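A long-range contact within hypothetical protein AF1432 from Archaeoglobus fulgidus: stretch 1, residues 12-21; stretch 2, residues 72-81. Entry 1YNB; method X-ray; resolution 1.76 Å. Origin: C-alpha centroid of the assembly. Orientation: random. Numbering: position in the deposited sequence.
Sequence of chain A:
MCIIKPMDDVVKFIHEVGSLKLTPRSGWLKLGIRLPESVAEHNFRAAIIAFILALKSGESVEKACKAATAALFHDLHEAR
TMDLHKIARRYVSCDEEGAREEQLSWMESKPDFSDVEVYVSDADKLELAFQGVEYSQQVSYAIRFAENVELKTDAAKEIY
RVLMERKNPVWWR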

# COMPACT_ATOMS: atom_id res chain seq x y z
N LYS A 12 7.27 -24.56 1.51
CA LYS A 12 6.43 -24.39 2.71
C LYS A 12 6.87 -23.18 3.54
O LYS A 12 6.03 -22.46 4.11
CB LYS A 12 6.43 -25.67 3.56
CG LYS A 12 5.27 -26.58 3.18
CD LYS A 12 5.23 -27.89 3.94
CE LYS A 12 3.86 -28.60 3.70
NZ LYS A 12 3.31 -28.51 2.28
N PHE A 13 8.18 -22.96 3.65
CA PHE A 13 8.67 -21.81 4.38
C PHE A 13 8.18 -20.51 3.73
O PHE A 13 7.79 -19.57 4.44
CB PHE A 13 10.22 -21.82 4.43
CG PHE A 13 10.82 -20.56 5.00
CD1 PHE A 13 10.77 -20.29 6.36
CD2 PHE A 13 11.46 -19.63 4.16
CE1 PHE A 13 11.33 -19.13 6.88
CE2 PHE A 13 12.02 -18.45 4.67
CZ PHE A 13 11.96 -18.20 6.03
N ILE A 14 8.17 -20.43 2.40
CA ILE A 14 7.72 -19.19 1.76
C ILE A 14 6.22 -18.97 2.04
O ILE A 14 5.81 -17.84 2.28
CB ILE A 14 8.02 -19.20 0.24
CG1 ILE A 14 9.56 -19.11 0.06
CG2 ILE A 14 7.40 -17.96 -0.45
CD1 ILE A 14 10.11 -19.48 -1.36
N HIS A 15 5.44 -20.05 2.04
CA HIS A 15 4.00 -19.97 2.36
C HIS A 15 3.89 -19.50 3.79
O HIS A 15 3.07 -18.61 4.13
CB HIS A 15 3.31 -21.34 2.24
CG HIS A 15 2.94 -21.72 0.84
ND1 HIS A 15 2.27 -20.87 -0.01
CD2 HIS A 15 3.14 -22.86 0.14
CE1 HIS A 15 2.09 -21.46 -1.18
NE2 HIS A 15 2.60 -22.67 -1.11
N GLU A 16 4.74 -20.06 4.66
CA GLU A 16 4.68 -19.69 6.08
C GLU A 16 5.01 -18.23 6.31
O GLU A 16 4.40 -17.57 7.14
CB GLU A 16 5.64 -20.59 6.92
CG GLU A 16 5.74 -20.14 8.39
CD GLU A 16 6.53 -21.11 9.27
OE1 GLU A 16 6.92 -22.18 8.77
OE2 GLU A 16 6.74 -20.80 10.47
N VAL A 17 5.98 -17.71 5.58
CA VAL A 17 6.38 -16.31 5.68
C VAL A 17 5.20 -15.41 5.29
O VAL A 17 5.04 -14.31 5.83
CB VAL A 17 7.58 -15.99 4.73
CG1 VAL A 17 7.78 -14.48 4.54
CG2 VAL A 17 8.88 -16.62 5.37
N GLY A 18 4.40 -15.89 4.35
CA GLY A 18 3.25 -15.10 3.91
C GLY A 18 2.21 -14.99 5.03
O GLY A 18 1.42 -14.04 5.03
N SER A 19 2.20 -15.91 5.99
CA SER A 19 1.24 -15.76 7.12
C SER A 19 1.55 -14.50 7.95
O SER A 19 0.70 -14.04 8.70
CB SER A 19 1.23 -17.00 8.03
OG SER A 19 2.36 -17.03 8.88
N LEU A 20 2.73 -13.92 7.81
CA LEU A 20 2.99 -12.69 8.54
C LEU A 20 2.21 -11.51 7.94
O LEU A 20 2.09 -10.47 8.60
CB LEU A 20 4.48 -12.36 8.56
CG LEU A 20 5.25 -13.34 9.46
CD1 LEU A 20 6.74 -13.08 9.32
CD2 LEU A 20 4.82 -13.15 10.92
N LYS A 21 1.66 -11.68 6.73
CA LYS A 21 0.84 -10.60 6.14
C LYS A 21 -0.54 -10.74 6.79
O LYS A 21 -1.38 -9.86 6.65
CB LYS A 21 0.58 -10.77 4.64
CG LYS A 21 1.80 -11.04 3.75
CD LYS A 21 1.34 -11.05 2.25
CE LYS A 21 2.51 -11.21 1.26
NZ LYS A 21 1.98 -11.29 -0.14
N LEU A 72 14.37 -8.04 8.41
CA LEU A 72 13.28 -8.83 7.82
C LEU A 72 13.05 -10.14 8.54
O LEU A 72 11.91 -10.62 8.64
CB LEU A 72 13.55 -9.13 6.36
CG LEU A 72 13.53 -7.95 5.41
CD1 LEU A 72 14.07 -8.41 4.03
CD2 LEU A 72 12.07 -7.44 5.28
N PHE A 73 14.13 -10.76 9.02
CA PHE A 73 14.05 -12.03 9.75
C PHE A 73 13.79 -11.89 11.24
O PHE A 73 13.61 -12.89 11.95
CB PHE A 73 15.36 -12.82 9.56
CG PHE A 73 15.48 -13.47 8.22
CD1 PHE A 73 14.96 -14.75 8.00
CD2 PHE A 73 16.02 -12.78 7.15
CE1 PHE A 73 14.98 -15.33 6.71
CE2 PHE A 73 16.06 -13.34 5.85
CZ PHE A 73 15.53 -14.62 5.64
N HIS A 74 13.76 -10.65 11.72
CA HIS A 74 13.59 -10.38 13.14
C HIS A 74 12.40 -11.02 13.85
O HIS A 74 12.57 -11.64 14.89
CB HIS A 74 13.60 -8.86 13.36
CG HIS A 74 13.80 -8.47 14.79
ND1 HIS A 74 13.27 -7.32 15.33
CD2 HIS A 74 14.51 -9.05 15.78
CE1 HIS A 74 13.64 -7.21 16.59
NE2 HIS A 74 14.39 -8.26 16.89
N ASP A 75 11.20 -10.90 13.33
CA ASP A 75 10.08 -11.52 14.05
C ASP A 75 9.59 -12.73 13.32
O ASP A 75 8.49 -13.18 13.57
CB ASP A 75 8.91 -10.53 14.19
CG ASP A 75 9.35 -9.21 14.72
OD1 ASP A 75 10.16 -9.20 15.68
OD2 ASP A 75 8.89 -8.19 14.17
N LEU A 76 10.40 -13.28 12.43
CA LEU A 76 9.93 -14.38 11.64
C LEU A 76 9.25 -15.48 12.41
O LEU A 76 8.23 -16.03 11.97
CB LEU A 76 11.07 -14.93 10.79
CG LEU A 76 10.63 -15.10 9.34
CD1 LEU A 76 10.00 -13.79 8.83
CD2 LEU A 76 11.83 -15.48 8.47
N HIS A 77 9.78 -15.81 13.58
CA HIS A 77 9.18 -16.88 14.37
C HIS A 77 7.74 -16.53 14.79
O HIS A 77 6.98 -17.43 15.11
CB HIS A 77 10.03 -17.16 15.61
CG HIS A 77 10.16 -15.98 16.51
ND1 HIS A 77 9.29 -15.75 17.56
CD2 HIS A 77 10.95 -14.89 16.44
CE1 HIS A 77 9.55 -14.57 18.09
NE2 HIS A 77 10.55 -14.02 17.43
N GLU A 78 7.37 -15.25 14.78
CA GLU A 78 6.00 -14.88 15.18
C GLU A 78 4.93 -15.50 14.26
O GLU A 78 3.72 -15.48 14.56
CB GLU A 78 5.87 -13.36 15.25
CG GLU A 78 6.70 -12.74 16.38
CD GLU A 78 6.51 -11.23 16.52
OE1 GLU A 78 5.92 -10.60 15.61
OE2 GLU A 78 6.98 -10.66 17.53
N ALA A 79 5.39 -16.05 13.13
CA ALA A 79 4.48 -16.71 12.19
C ALA A 79 3.85 -17.87 12.94
O ALA A 79 2.72 -18.26 12.66
CB ALA A 79 5.25 -17.24 11.00
N ARG A 80 4.62 -18.42 13.89
CA ARG A 80 4.17 -19.53 14.72
C ARG A 80 3.79 -19.08 16.13
O ARG A 80 2.92 -19.68 16.76
CB ARG A 80 5.27 -20.60 14.83
CG ARG A 80 5.62 -21.25 13.51
CD ARG A 80 6.94 -22.07 13.58
NE ARG A 80 7.29 -22.53 12.24
CZ ARG A 80 7.68 -23.76 11.93
NH1 ARG A 80 7.79 -24.69 12.87
NH2 ARG A 80 7.89 -24.08 10.65
N THR A 81 4.44 -18.04 16.64
CA THR A 81 4.17 -17.62 18.02
C THR A 81 3.24 -16.44 18.23
O THR A 81 2.81 -16.19 19.36
CB THR A 81 5.48 -17.29 18.77
OG1 THR A 81 5.99 -16.04 18.31
CG2 THR A 81 6.52 -18.37 18.51
O HOH W 1 0.62 -17.37 11.52

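Contacts between segments distant in sequence often combine an apolar centre with a charged pair at its margin, and these two stretches of AF1432 illustrate the arrangement well. Together they bury 417 Å² of surface, with the backbones closest where Leu 20 meets Ala 79, their CA atoms 5.6 Å apart.

Three of the five apolar contacts involve Leu 76, which sits where two successive type I turns overlap. Its CA-to-CB bond points sideways, yet both methyls reach the first stretch: CD1 of Leu 76 lies 3.4 Å from CD1 of Leu 20, while its CD2 approaches CZ of Phe 13 at 3.7 Å and CG2 of Val 17 at 4.4 Å. Phe 13 and Val 17, one helical turn apart, and Leu 20 all touch this residue. Phe 13 meets Leu 76 with its ring edge, and the same edge approaches Phe 73, CZ of Phe 13 to CE1 of Phe 73 being 4.2 Å. Leu 20 extends the apolar patch to Ala 79, whose CA-to-CB bond points toward the first stretch; CD2 of Leu 20 is 4.1 Å from CB of Ala 79.

The charged component is a bidentate salt bridge. NE of Arg 80 donates to OE2 of Glu 16 at 2.5 Å, and NH2 of Arg 80 donates to OE1 of Glu 16 at 2.8 Å. The N-H...acceptor angles, 164° and 161°, are nearly straight, and OE2 of Glu 16 lies at the guanidinium edge near its plane; the bond from NE is the shorter of the two.

Water 1 donates to OG of Ser 19 at 3.2 Å and to O of Ala 79 at 2.5 Å, bridging side chain to backbone. OG of Ser 19 in turn donates to O of Glu 16 at 2.7 Å, which ties the hydroxyl to the backbone three residues earlier.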